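Local coordinates for uncharacterized protein (Pyrococcus abyssi, PDB 5IFF) that acts as a restriction DNA glycosylase, probably excising adenine bases from its recognition sequence, and binds double-stranded DNA as a tetramer, at residues His82-Tyr87 / Asp189-Leu194; Ile141-Lys146 / Ile199-Thr204; Pro169-Arg174 / Glu180-Glu185. The protein carries 2 engineered substitutions. All blocks are in the same frame, centred on the assembly; numbering follows the deposited sequence.

Contact 1: His82-Tyr87 / Asp189-Leu194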
ATOM      1  N   HIS A  82     -17.905  19.173 -30.057  1.00 41.74           N
ATOM      2  CA  HIS A  82     -17.203  19.895 -31.107  1.00 46.77           C
ATOM      3  C   HIS A  82     -17.437  19.300 -32.481  1.00 47.59           C
ATOM      4  O   HIS A  82     -16.741  19.645 -33.404  1.00 49.09           O
ATOM      5  CB  HIS A  82     -15.674  19.958 -30.791  1.00 45.86           C
ATOM      6  CG  HIS A  82     -15.370  20.959 -29.729  1.00 50.48           C
ATOM      7  ND1 HIS A  82     -15.204  20.611 -28.405  1.00 51.92           N
ATOM      8  CD2 HIS A  82     -15.401  22.310 -29.754  1.00 55.40           C
ATOM      9  CE1 HIS A  82     -15.062  21.706 -27.677  1.00 54.70           C
ATOM     10  NE2 HIS A  82     -15.186  22.749 -28.475  1.00 58.52           N
ATOM     11  N   GLY A  83     -18.380  18.366 -32.592  1.00 47.07           N
ATOM     12  CA  GLY A  83     -18.763  17.866 -33.901  1.00 47.81           C
ATOM     13  C   GLY A  83     -17.765  16.885 -34.498  1.00 45.40           C
ATOM     14  O   GLY A  83     -17.866  16.527 -35.658  1.00 46.36           O
ATOM     15  N   ILE A  84     -16.817  16.415 -33.683  1.00 45.75           N
ATOM     16  CA  ILE A  84     -15.898  15.381 -34.117  1.00 45.33           C
ATOM     17  C   ILE A  84     -16.624  14.035 -34.145  1.00 41.91           C
ATOM     18  O   ILE A  84     -16.548  13.287 -35.124  1.00 44.77           O
ATOM     19  CB  ILE A  84     -14.656  15.341 -33.201  1.00 42.10           C
ATOM     20  CG1 ILE A  84     -13.805  16.614 -33.445  1.00 42.11           C
ATOM     21  CG2 ILE A  84     -13.782  14.115 -33.499  1.00 41.15           C
ATOM     22  CD1 ILE A  84     -12.704  16.833 -32.320  1.00 37.68           C
ATOM     23  N   LEU A  85     -17.345  13.745 -33.081  1.00 37.26           N
ATOM     24  CA  LEU A  85     -18.139  12.541 -33.023  1.00 39.15           C
ATOM     25  C   LEU A  85     -19.608  12.998 -33.222  1.00 37.92           C
ATOM     26  O   LEU A  85     -20.156  13.766 -32.417  1.00 41.60           O
ATOM     27  CB  LEU A  85     -17.884  11.834 -31.725  1.00 38.20           C
ATOM     28  CG  LEU A  85     -18.233  10.353 -31.544  1.00 43.36           C
ATOM     29  CD1 LEU A  85     -19.707  10.196 -31.588  1.00 48.33           C
ATOM     30  CD2 LEU A  85     -17.605   9.389 -32.518  1.00 39.59           C
ATOM     31  N   THR A  86     -20.191  12.605 -34.340  1.00 36.22           N
ATOM     32  CA  THR A  86     -21.439  13.197 -34.790  1.00 37.48           C
ATOM     33  C   THR A  86     -22.623  12.498 -34.129  1.00 37.79           C
ATOM     34  O   THR A  86     -22.459  11.444 -33.506  1.00 37.26           O
ATOM     35  CB  THR A  86     -21.638  13.080 -36.318  1.00 43.76           C
ATOM     36  OG1 THR A  86     -21.635  11.695 -36.657  1.00 43.04           O
ATOM     37  CG2 THR A  86     -20.527  13.807 -37.097  1.00 47.83           C
ATOM     38  N   TYR A  87     -23.801  13.079 -34.290  1.00 38.40           N
ATOM     39  CA  TYR A  87     -24.991  12.394 -33.771  1.00 40.46           C
ATOM     40  C   TYR A  87     -25.110  11.057 -34.442  1.00 35.29           C
ATOM     41  O   TYR A  87     -25.371  10.063 -33.789  1.00 36.39           O
ATOM     42  CB  TYR A  87     -26.276  13.211 -34.048  1.00 41.85           C
ATOM     43  CG  TYR A  87     -26.394  14.364 -33.120  1.00 45.84           C
ATOM     44  CD1 TYR A  87     -26.988  14.213 -31.862  1.00 47.75           C
ATOM     45  CD2 TYR A  87     -25.887  15.609 -33.475  1.00 52.34           C
ATOM     46  CE1 TYR A  87     -27.094  15.280 -30.984  1.00 51.64           C
ATOM     47  CE2 TYR A  87     -25.988  16.684 -32.607  1.00 56.45           C
ATOM     48  CZ  TYR A  87     -26.589  16.511 -31.362  1.00 55.57           C
ATOM     49  OH  TYR A  87     -26.693  17.586 -30.501  1.00 59.56           O
ATOM     50  N   ASP A 189     -12.006   7.147 -34.999  1.00 35.04           N
ATOM     51  CA  ASP A 189     -12.281   5.716 -35.034  1.00 44.21           C
ATOM     52  C   ASP A 189     -11.784   5.002 -33.757  1.00 36.66           C
ATOM     53  O   ASP A 189     -12.308   3.957 -33.388  1.00 34.42           O
ATOM     54  CB  ASP A 189     -11.684   5.051 -36.284  1.00 62.25           C
ATOM     55  CG  ASP A 189     -10.191   5.238 -36.396  1.00 85.83           C
ATOM     56  OD1 ASP A 189      -9.626   6.000 -35.596  1.00 99.14           O
ATOM     57  OD2 ASP A 189      -9.578   4.641 -37.306  1.00 90.53           O
ATOM     58  N   LEU A 190     -10.783   5.568 -33.100  1.00 31.08           N
ATOM     59  CA  LEU A 190     -10.283   4.980 -31.874  1.00 31.29           C
ATOM     60  C   LEU A 190     -11.349   5.148 -30.767  1.00 27.74           C
ATOM     61  O   LEU A 190     -11.506   4.315 -29.922  1.00 26.20           O
ATOM     62  CB  LEU A 190      -9.018   5.649 -31.398  1.00 32.68           C
ATOM     63  CG  LEU A 190      -8.480   5.125 -30.070  1.00 33.45           C
ATOM     64  CD1 LEU A 190      -8.186   3.634 -30.151  1.00 37.24           C
ATOM     65  CD2 LEU A 190      -7.204   5.922 -29.598  1.00 30.57           C
ATOM     66  N   MET A 191     -11.974   6.304 -30.724  1.00 26.98           N
ATOM     67  CA  MET A 191     -13.005   6.545 -29.719  1.00 28.77           C
ATOM     68  C   MET A 191     -14.172   5.619 -29.991  1.00 29.79           C
ATOM     69  O   MET A 191     -14.741   5.056 -29.039  1.00 29.65           O
ATOM     70  CB  MET A 191     -13.485   8.012 -29.747  1.00 31.22           C
ATOM     71  CG  MET A 191     -12.449   9.017 -29.123  1.00 30.14           C
ATOM     72  SD  MET A 191     -13.026  10.751 -29.167  1.00 38.19           S
ATOM     73  CE  MET A 191     -12.394  11.257 -30.814  1.00 36.94           C
ATOM     74  N   LYS A 192     -14.524   5.469 -31.264  1.00 29.67           N
ATOM     75  CA  LYS A 192     -15.585   4.527 -31.595  1.00 30.32           C
ATOM     76  C   LYS A 192     -15.257   3.100 -31.152  1.00 32.15           C
ATOM     77  O   LYS A 192     -16.081   2.420 -30.544  1.00 29.04           O
ATOM     78  CB  LYS A 192     -15.848   4.527 -33.070  1.00 29.65           C
ATOM     79  CG  LYS A 192     -16.401   5.877 -33.574  1.00 31.75           C
ATOM     80  CD  LYS A 192     -16.592   5.752 -35.117  1.00 37.99           C
ATOM     81  CE  LYS A 192     -17.104   7.026 -35.783  1.00 42.06           C
ATOM     82  NZ  LYS A 192     -16.984   6.947 -37.318  1.00 46.31           N
ATOM     83  N   GLU A 193     -14.054   2.646 -31.486  1.00 28.78           N
ATOM     84  CA  GLU A 193     -13.702   1.262 -31.158  1.00 27.96           C
ATOM     85  C   GLU A 193     -13.499   1.013 -29.692  1.00 29.00           C
ATOM     86  O   GLU A 193     -13.698  -0.126 -29.268  1.00 30.99           O
ATOM     87  CB  GLU A 193     -12.447   0.824 -31.948  1.00 28.90           C
ATOM     88  CG  GLU A 193     -12.660   0.775 -33.487  1.00 36.54           C
ATOM     89  CD  GLU A 193     -13.749  -0.212 -33.920  1.00 41.58           C
ATOM     90  OE1 GLU A 193     -14.042  -1.178 -33.185  1.00 39.21           O
ATOM     91  OE2 GLU A 193     -14.317  -0.048 -35.011  1.00 43.62           O
ATOM     92  N   LEU A 194     -13.063   2.021 -28.919  1.00 27.25           N
ATOM     93  CA  LEU A 194     -12.926   1.869 -27.496  1.00 28.18           C
ATOM     94  C   LEU A 194     -14.342   1.750 -26.848  1.00 27.11           C
ATOM     95  O   LEU A 194     -14.539   0.952 -25.920  1.00 29.22           O
ATOM     96  CB  LEU A 194     -12.146   3.041 -26.864  1.00 30.06           C
ATOM     97  CG  LEU A 194     -10.604   2.925 -27.051  1.00 31.17           C
ATOM     98  CD1 LEU A 194      -9.956   4.285 -26.634  1.00 27.58           C
ATOM     99  CD2 LEU A 194     -10.101   1.723 -26.180  1.00 27.36           C
TER

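Contact 2: Ile141-Lys146 / Ile199-Thr204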
ATOM      1  N   ILE A 141      -6.592  -2.132 -29.825  1.00 33.91           N
ATOM      2  CA  ILE A 141      -7.577  -2.055 -28.728  1.00 36.89           C
ATOM      3  C   ILE A 141      -7.745  -3.463 -28.241  1.00 39.13           C
ATOM      4  O   ILE A 141      -8.079  -4.333 -29.047  1.00 38.83           O
ATOM      5  CB  ILE A 141      -8.926  -1.517 -29.177  1.00 36.44           C
ATOM      6  CG1 ILE A 141      -8.797  -0.068 -29.632  1.00 38.91           C
ATOM      7  CG2 ILE A 141     -10.017  -1.672 -28.007  1.00 33.04           C
ATOM      8  CD1 ILE A 141      -8.740   0.066 -31.196  1.00 44.15           C
ATOM      9  N   GLY A 142      -7.454  -3.709 -26.959  1.00 38.41           N
ATOM     10  CA  GLY A 142      -7.511  -5.056 -26.422  1.00 37.79           C
ATOM     11  C   GLY A 142      -8.490  -5.183 -25.225  1.00 36.98           C
ATOM     12  O   GLY A 142      -8.664  -4.235 -24.467  1.00 35.91           O
ATOM     13  N   ILE A 143      -9.066  -6.374 -25.031  1.00 32.29           N
ATOM     14  CA  ILE A 143      -9.892  -6.627 -23.849  1.00 30.72           C
ATOM     15  C   ILE A 143      -9.428  -7.922 -23.209  1.00 32.97           C
ATOM     16  O   ILE A 143      -9.272  -8.942 -23.872  1.00 34.43           O
ATOM     17  CB  ILE A 143     -11.389  -6.721 -24.182  1.00 33.78           C
ATOM     18  CG1 ILE A 143     -11.760  -5.642 -25.220  1.00 33.51           C
ATOM     19  CG2 ILE A 143     -12.268  -6.607 -22.879  1.00 27.72           C
ATOM     20  CD1 ILE A 143     -12.991  -5.967 -26.039  1.00 36.34           C
ATOM     21  N   VAL A 144      -9.116  -7.868 -21.933  1.00 33.20           N
ATOM     22  CA  VAL A 144      -8.592  -9.075 -21.283  1.00 36.04           C
ATOM     23  C   VAL A 144      -9.403  -9.305 -20.010  1.00 36.83           C
ATOM     24  O   VAL A 144     -10.177  -8.425 -19.598  1.00 36.36           O
ATOM     25  CB  VAL A 144      -7.118  -8.927 -20.936  1.00 40.49           C
ATOM     26  CG1 VAL A 144      -6.284  -8.790 -22.219  1.00 41.02           C
ATOM     27  CG2 VAL A 144      -6.943  -7.688 -20.074  1.00 40.55           C
ATOM     28  N   LEU A 145      -9.235 -10.476 -19.420  1.00 39.33           N
ATOM     29  CA  LEU A 145      -9.939 -10.829 -18.193  1.00 45.41           C
ATOM     30  C   LEU A 145      -8.956 -10.958 -17.043  1.00 50.21           C
ATOM     31  O   LEU A 145      -7.788 -11.336 -17.244  1.00 48.36           O
ATOM     32  CB  LEU A 145     -10.705 -12.138 -18.348  1.00 48.22           C
ATOM     33  CG  LEU A 145     -11.808 -12.129 -19.412  1.00 48.49           C
ATOM     34  CD1 LEU A 145     -12.559 -13.465 -19.291  1.00 51.20           C
ATOM     35  CD2 LEU A 145     -12.754 -10.924 -19.312  1.00 43.86           C
ATOM     36  N   LYS A 146      -9.448 -10.634 -15.847  1.00 54.91           N
ATOM     37  CA  LYS A 146      -8.735 -10.868 -14.586  1.00 61.83           C
ATOM     38  C   LYS A 146      -9.707 -11.489 -13.576  1.00 64.27           C
ATOM     39  O   LYS A 146     -10.902 -11.193 -13.595  1.00 63.82           O
ATOM     40  CB  LYS A 146      -8.139  -9.562 -14.044  1.00 63.34           C
ATOM     41  CG  LYS A 146      -7.152  -9.756 -12.891  1.00 71.58           C
ATOM     42  CD  LYS A 146      -5.897  -8.873 -13.087  1.00 75.74           C
ATOM     43  CE  LYS A 146      -4.732  -9.326 -12.215  1.00 80.18           C
ATOM     44  NZ  LYS A 146      -3.501  -8.562 -12.552  1.00 81.41           N
ATOM     45  N   ILE A 199     -18.553  -2.087 -24.810  1.00 29.04           N
ATOM     46  CA  ILE A 199     -19.854  -2.657 -25.093  1.00 31.54           C
ATOM     47  C   ILE A 199     -19.777  -4.204 -25.156  1.00 31.53           C
ATOM     48  O   ILE A 199     -20.686  -4.869 -24.652  1.00 31.94           O
ATOM     49  CB  ILE A 199     -20.427  -2.070 -26.403  1.00 31.70           C
ATOM     50  CG1 ILE A 199     -20.980  -0.675 -26.117  1.00 28.76           C
ATOM     51  CG2 ILE A 199     -21.533  -2.948 -26.989  1.00 32.67           C
ATOM     52  CD1 ILE A 199     -21.308   0.084 -27.404  1.00 28.37           C
ATOM     53  N   ILE A 200     -18.697  -4.764 -25.724  1.00 27.99           N
ATOM     54  CA  ILE A 200     -18.618  -6.235 -25.848  1.00 29.38           C
ATOM     55  C   ILE A 200     -17.884  -6.891 -24.645  1.00 32.83           C
ATOM     56  O   ILE A 200     -17.895  -8.107 -24.505  1.00 31.52           O
ATOM     57  CB  ILE A 200     -17.950  -6.673 -27.137  1.00 34.40           C
ATOM     58  CG1 ILE A 200     -16.465  -6.277 -27.163  1.00 33.46           C
ATOM     59  CG2 ILE A 200     -18.725  -6.129 -28.340  1.00 32.69           C
ATOM     60  CD1 ILE A 200     -15.649  -7.124 -28.164  1.00 36.54           C
ATOM     61  N   ALA A 201     -17.330  -6.074 -23.752  1.00 32.57           N
ATOM     62  CA  ALA A 201     -16.593  -6.608 -22.591  1.00 32.53           C
ATOM     63  C   ALA A 201     -17.480  -7.295 -21.548  1.00 33.23           C
ATOM     64  O   ALA A 201     -17.139  -8.392 -21.038  1.00 35.12           O
ATOM     65  CB  ALA A 201     -15.802  -5.465 -21.925  1.00 30.11           C
ATOM     66  N   SER A 202     -18.593  -6.649 -21.186  1.00 29.80           N
ATOM     67  CA  SER A 202     -19.558  -7.217 -20.221  1.00 31.35           C
ATOM     68  C   SER A 202     -20.890  -6.512 -20.355  1.00 36.25           C
ATOM     69  O   SER A 202     -20.924  -5.343 -20.801  1.00 32.97           O
ATOM     70  CB  SER A 202     -19.086  -7.074 -18.785  1.00 33.78           C
ATOM     71  OG  SER A 202     -19.117  -5.711 -18.350  1.00 34.57           O
ATOM     72  N   GLU A 203     -21.965  -7.164 -19.904  1.00 36.82           N
ATOM     73  CA  GLU A 203     -23.269  -6.506 -19.978  1.00 36.47           C
ATOM     74  C   GLU A 203     -23.253  -5.232 -19.142  1.00 33.68           C
ATOM     75  O   GLU A 203     -23.826  -4.227 -19.503  1.00 34.14           O
ATOM     76  CB  GLU A 203     -24.399  -7.435 -19.499  1.00 40.53           C
ATOM     77  CG  GLU A 203     -25.780  -6.810 -19.703  1.00 43.36           C
ATOM     78  CD  GLU A 203     -26.929  -7.790 -19.512  1.00 53.86           C
ATOM     79  OE1 GLU A 203     -26.682  -8.962 -19.194  1.00 53.55           O
ATOM     80  OE2 GLU A 203     -28.088  -7.372 -19.694  1.00 67.38           O
ATOM     81  N   THR A 204     -22.593  -5.273 -17.998  1.00 33.68           N
ATOM     82  CA  THR A 204     -22.550  -4.102 -17.139  1.00 36.09           C
ATOM     83  C   THR A 204     -21.833  -2.938 -17.815  1.00 35.63           C
ATOM     84  O   THR A 204     -22.293  -1.779 -17.767  1.00 35.65           O
ATOM     85  CB  THR A 204     -21.859  -4.427 -15.800  1.00 40.70           C
ATOM     86  OG1 THR A 204     -22.656  -5.394 -15.102  1.00 44.85           O
ATOM     87  CG2 THR A 204     -21.784  -3.172 -14.934  1.00 42.10           C
TER

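Contact 3: Pro169-Arg174 / Glu180-Glu185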
ATOM      1  N   PRO A 169       6.394  15.149 -28.990  1.00 40.11           N
ATOM      2  CA  PRO A 169       7.411  15.264 -30.046  1.00 41.87           C
ATOM      3  C   PRO A 169       7.972  13.879 -30.406  1.00 42.62           C
ATOM      4  O   PRO A 169       8.168  13.048 -29.508  1.00 41.77           O
ATOM      5  CB  PRO A 169       8.492  16.139 -29.406  1.00 44.40           C
ATOM      6  CG  PRO A 169       7.813  16.840 -28.267  1.00 44.41           C
ATOM      7  CD  PRO A 169       6.775  15.885 -27.773  1.00 42.36           C
ATOM      8  N   SER A 170       8.220  13.643 -31.694  1.00 43.78           N
ATOM      9  CA  SER A 170       8.799  12.390 -32.164  1.00 42.62           C
ATOM     10  C   SER A 170       9.852  11.799 -31.212  1.00 43.25           C
ATOM     11  O   SER A 170      10.768  12.476 -30.767  1.00 40.08           O
ATOM     12  CB  SER A 170       9.445  12.583 -33.544  1.00 45.22           C
ATOM     13  OG  SER A 170      10.272  11.489 -33.861  1.00 41.04           O
ATOM     14  N   LEU A 171       9.664  10.529 -30.878  1.00 41.92           N
ATOM     15  CA  LEU A 171      10.599   9.839 -29.969  1.00 42.68           C
ATOM     16  C   LEU A 171      11.756   9.150 -30.709  1.00 46.09           C
ATOM     17  O   LEU A 171      12.748   8.737 -30.078  1.00 44.66           O
ATOM     18  CB  LEU A 171       9.842   8.829 -29.143  1.00 44.81           C
ATOM     19  CG  LEU A 171       9.066   9.512 -28.013  1.00 45.63           C
ATOM     20  CD1 LEU A 171       8.038   8.584 -27.533  1.00 43.21           C
ATOM     21  CD2 LEU A 171      10.078   9.901 -26.919  1.00 47.91           C
ATOM     22  N   ALA A 172      11.652   9.051 -32.043  1.00 45.13           N
ATOM     23  CA  ALA A 172      12.749   8.434 -32.835  1.00 46.98           C
ATOM     24  C   ALA A 172      14.140   8.951 -32.492  1.00 48.88           C
ATOM     25  O   ALA A 172      14.441  10.113 -32.728  1.00 50.13           O
ATOM     26  CB  ALA A 172      12.510   8.640 -34.359  1.00 51.90           C
ATOM     27  N   GLY A 173      15.003   8.083 -31.955  1.00 49.08           N
ATOM     28  CA  GLY A 173      16.363   8.456 -31.647  1.00 52.83           C
ATOM     29  C   GLY A 173      16.549   9.483 -30.557  1.00 53.37           C
ATOM     30  O   GLY A 173      17.540  10.194 -30.541  1.00 53.50           O
ATOM     31  N   ARG A 174      15.624   9.500 -29.610  1.00 53.54           N
ATOM     32  CA  ARG A 174      15.540  10.546 -28.599  1.00 54.16           C
ATOM     33  C   ARG A 174      15.553   9.896 -27.204  1.00 51.80           C
ATOM     34  O   ARG A 174      14.991   8.799 -27.038  1.00 49.38           O
ATOM     35  CB  ARG A 174      14.237  11.347 -28.826  1.00 57.05           C
ATOM     36  CG  ARG A 174      14.032  12.483 -27.883  1.00 59.15           C
ATOM     37  CD  ARG A 174      13.195  13.581 -28.465  1.00 56.12           C
ATOM     38  NE  ARG A 174      11.756  13.374 -28.299  1.00 49.95           N
ATOM     39  CZ  ARG A 174      11.119  13.475 -27.140  1.00 46.82           C
ATOM     40  NH1 ARG A 174      11.807  13.743 -26.025  1.00 46.71           N
ATOM     41  NH2 ARG A 174       9.798  13.297 -27.094  1.00 43.24           N
ATOM     42  N   GLU A 180       8.721  13.170 -18.645  1.00 54.75           N
ATOM     43  CA  GLU A 180       8.277  13.548 -19.984  1.00 49.23           C
ATOM     44  C   GLU A 180       6.811  13.210 -20.204  1.00 44.32           C
ATOM     45  O   GLU A 180       6.355  12.115 -19.880  1.00 39.94           O
ATOM     46  CB  GLU A 180       9.135  12.863 -21.047  1.00 50.03           C
ATOM     47  CG  GLU A 180       8.594  13.057 -22.471  1.00 53.18           C
ATOM     48  CD  GLU A 180       9.608  13.690 -23.404  1.00 55.47           C
ATOM     49  OE1 GLU A 180      10.792  13.703 -23.033  1.00 56.42           O
ATOM     50  OE2 GLU A 180       9.192  14.177 -24.491  1.00 56.29           O
ATOM     51  N   VAL A 181       6.089  14.154 -20.803  1.00 41.12           N
ATOM     52  CA  VAL A 181       4.735  13.953 -21.238  1.00 40.36           C
ATOM     53  C   VAL A 181       4.628  14.151 -22.779  1.00 42.51           C
ATOM     54  O   VAL A 181       5.160  15.125 -23.300  1.00 43.95           O
ATOM     55  CB  VAL A 181       3.834  14.929 -20.492  1.00 43.18           C
ATOM     56  CG1 VAL A 181       2.520  15.020 -21.155  1.00 39.40           C
ATOM     57  CG2 VAL A 181       3.720  14.500 -18.984  1.00 50.42           C
ATOM     58  N   VAL A 182       4.000  13.213 -23.500  1.00 38.45           N
ATOM     59  CA  VAL A 182       3.899  13.334 -24.951  1.00 36.76           C
ATOM     60  C   VAL A 182       2.464  13.604 -25.334  1.00 38.20           C
ATOM     61  O   VAL A 182       1.553  13.455 -24.507  1.00 34.36           O
ATOM     62  CB  VAL A 182       4.388  12.081 -25.697  1.00 34.95           C
ATOM     63  CG1 VAL A 182       5.903  11.868 -25.408  1.00 35.21           C
ATOM     64  CG2 VAL A 182       3.523  10.871 -25.304  1.00 35.71           C
ATOM     65  N   LYS A 183       2.275  14.005 -26.585  1.00 35.66           N
ATOM     66  CA  LYS A 183       0.978  14.475 -27.062  1.00 40.13           C
ATOM     67  C   LYS A 183       0.475  13.523 -28.155  1.00 35.67           C
ATOM     68  O   LYS A 183       1.224  13.153 -29.071  1.00 32.71           O
ATOM     69  CB  LYS A 183       1.115  15.917 -27.572  1.00 46.02           C
ATOM     70  CG  LYS A 183      -0.173  16.454 -28.168  1.00 53.65           C
ATOM     71  CD  LYS A 183      -0.157  17.980 -28.359  1.00 60.45           C
ATOM     72  CE  LYS A 183       0.474  18.406 -29.672  1.00 65.17           C
ATOM     73  NZ  LYS A 183       0.111  19.830 -29.969  1.00 70.23           N
ATOM     74  N   TYR A 184      -0.786  13.121 -28.048  1.00 32.64           N
ATOM     75  CA  TYR A 184      -1.387  12.177 -28.968  1.00 30.71           C
ATOM     76  C   TYR A 184      -2.743  12.685 -29.464  1.00 33.48           C
ATOM     77  O   TYR A 184      -3.662  12.913 -28.654  1.00 30.91           O
ATOM     78  CB  TYR A 184      -1.567  10.819 -28.260  1.00 31.09           C
ATOM     79  CG  TYR A 184      -2.314   9.811 -29.092  1.00 31.58           C
ATOM     80  CD1 TYR A 184      -1.783   9.342 -30.286  1.00 30.49           C
ATOM     81  CD2 TYR A 184      -3.545   9.315 -28.673  1.00 31.74           C
ATOM     82  CE1 TYR A 184      -2.485   8.426 -31.074  1.00 30.40           C
ATOM     83  CE2 TYR A 184      -4.244   8.386 -29.450  1.00 32.09           C
ATOM     84  CZ  TYR A 184      -3.700   7.933 -30.631  1.00 33.18           C
ATOM     85  OH  TYR A 184      -4.412   7.018 -31.395  1.00 34.47           O
ATOM     86  N   GLU A 185      -2.913  12.783 -30.784  1.00 30.03           N
ATOM     87  CA  GLU A 185      -4.194  13.234 -31.318  1.00 33.17           C
ATOM     88  C   GLU A 185      -5.066  12.002 -31.416  1.00 36.23           C
ATOM     89  O   GLU A 185      -4.663  10.989 -31.991  1.00 36.53           O
ATOM     90  CB  GLU A 185      -4.012  13.934 -32.679  1.00 39.67           C
ATOM     91  CG  GLU A 185      -2.998  15.101 -32.609  1.00 46.20           C
ATOM     92  CD  GLU A 185      -2.719  15.811 -33.962  1.00 59.86           C
ATOM     93  OE1 GLU A 185      -2.927  15.193 -35.022  1.00 61.23           O
ATOM     94  OE2 GLU A 185      -2.307  16.995 -33.946  1.00 60.35           O
TER

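Contact 1: His82-Tyr87 / Asp189-Leu194
Leu85 and Lys192 make the closer of two side-chain meetings between the loop 82-87 and the helix segment 189-194. The methyl CD2 of Leu85 lies 3.9 Å from CG of Lys192. The same methyl, Leu85 CD2, is 4.1 Å from CE of Lys192, further out along the chain. The leucine therefore lies against the CG and CE methylenes of the lysine. The lysine is extended beyond CG, which lets one methyl meet two of its carbons. With chi1 at -161°, CG of Leu85 swings away from its own N, and the CD2 methyl carries on toward the helix, where the CB bond already points.

The second meeting is looser. CG2 of Ile84 stands 4.2 Å from CE of Met191, and the two side chains cross at about a right angle. CG2 is the branch of Ile84 that lies anti to the backbone N. Met191 leaves the helix straight through chi2 and then bends at chi3 (-89°), which turns its terminal methyl to the isoleucine.

The loop is the short connection between helix 72-81 and helix 87-99. Gly83 has a positive phi, a conformation that favours glycine, just after His82 leaves the helix. Thr86 occupies the N-cap of helix 87-99, with OG1 bonded to Asp89 N. The contact thus sets this helix-to-helix turn against the first part of helix 188-201.

Met191 and Leu85 are buried, and both also touch Ala79 of helix 72-81. Met191 reaches Met75 of that helix as well. Lys192 is partly exposed, and its NZ makes a long, weak ion pair with Asp89 OD1. The side chain of Met191 lies about 8 Å from that of Ile60, a residue of the adenine-binding site.

Contact 2: Ile141-Lys146 / Ile199-Thr204
Strand 140-147 belongs to the large, curved antiparallel sheet of this restriction glycosylase, and the end of helix 188-201 packs against it here. Ile143 is the strand residue that carries the contact. Its backbone pairs with Ala131 on the neighbouring strand, and its CB bond points at the helix.

The two branches of Ile143 meet different residues. CD1 of Ile143, at the end of the longer branch, lies 3.6 Å from CD1 of Ile200 and 3.7 Å from CG1 of Ile200. The shorter branch, CG2 of Ile143, lies 3.8 Å from CB of Ala201. Ile143 and Ile200 cross obliquely. In Ile200, CG1 sits between the backbone N and the carbonyl carbon (chi1 66°), the crowded position. This rotamer brings the delta methyl to the strand although the CB bond does not point straight there. Ala201 has only its methyl to offer, and it takes the second branch of Ile143.

The helix stops at this point. Ser202 leaves helical geometry and serves as N-cap of helix 203-216, with OG bonded to His205 N. Ile143 also packs on Leu104 and on Val158, a residue of the adenine-binding site. Ile200 touches Val100 of its own chain and Phe121 of the second subunit, so the contact continues into a subunit interface.

All three touching residues are buried, and their contact is made by methyl and methylene groups alone. No polar bond fixes direction between the segments. Strand and helix end are therefore held by the fit of branched side chains, next to Val158, which contacts adenine when that base is bound.

Contact 3: Pro169-Arg174 / Glu180-Glu185
Arg174 and Glu180 form a salt bridge, end-on from the guanidinium. Arg174 NH2 gives the shortest bond, 2.8 Å to Glu180 OE2. Arg174 NH1 is shared: it lies 3.2 Å from Glu180 OE1, in a fairly straight bond (164°), and 3.1 Å from Glu180 OE2. OE2 thus accepts from both nitrogens, which reach it from the same face of the carboxylate. The two flat groups are 36° apart, so the bridge is twisted and not coplanar. Glu180 OE1 also accepts from Arg177 N.

The NE-NH2 edge of the guanidinium is held by its own loop. Arg174 NH2 donates to Pro169 O at 2.9 Å, from above that carbonyl plane. Arg174 NE donates to Ser170 O at 2.8 Å. Both oxygens lie in the guanidinium plane and fix its rotation. The bend at chi3 (86°) brings the arginine back to the carbonyls that precede the turn. Replacing Arg174 with an alanine would probably leave the Glu180 carboxylate without its charged mate and the carbonyls of Pro169 and Ser170 without these donors.

Packing completes the contact. Leu171 CD2 lies 3.4 Å above one face of the Arg174 guanidinium, offset toward the rim. The other methyl, Leu171 CD1, is 4.5 Å from Val182 CG1. Leu171 also touches Leu164, and Val182 touches Ile18, so an apolar patch borders the ion pair.

Leu171 to Arg174 is a type II beta turn, with Gly173 at positive phi in its third position. Pro169 follows a cis peptide bond. Arg174 here ties a turn-bearing loop to the residue just before strand 181-186. Within this chain that strand is an outer one of the small three-stranded antiparallel sheet, paired with strand 11-17.

From the N terminus, the loop 82-87 comes first, and contact 1 closes a long loop when helix 188-201 packs on it. Strand segment 141-146 lies within that loop but finds its partner beyond it, at 199-204. Contacts 1 and 2 therefore cross. Contact 3 is a short closure, 169-174 with 180-185, nested inside both. Helix 188-201 serves contacts 1 and 2: Leu190 and Leu194 pack on Ile141, joining this helix to the large sheet. Strand 181-186 of contact 3 precedes this helix, and Tyr184 touches Leu190. Contacts 2 and 3 do not touch and lie on opposite sides of the chain's centre.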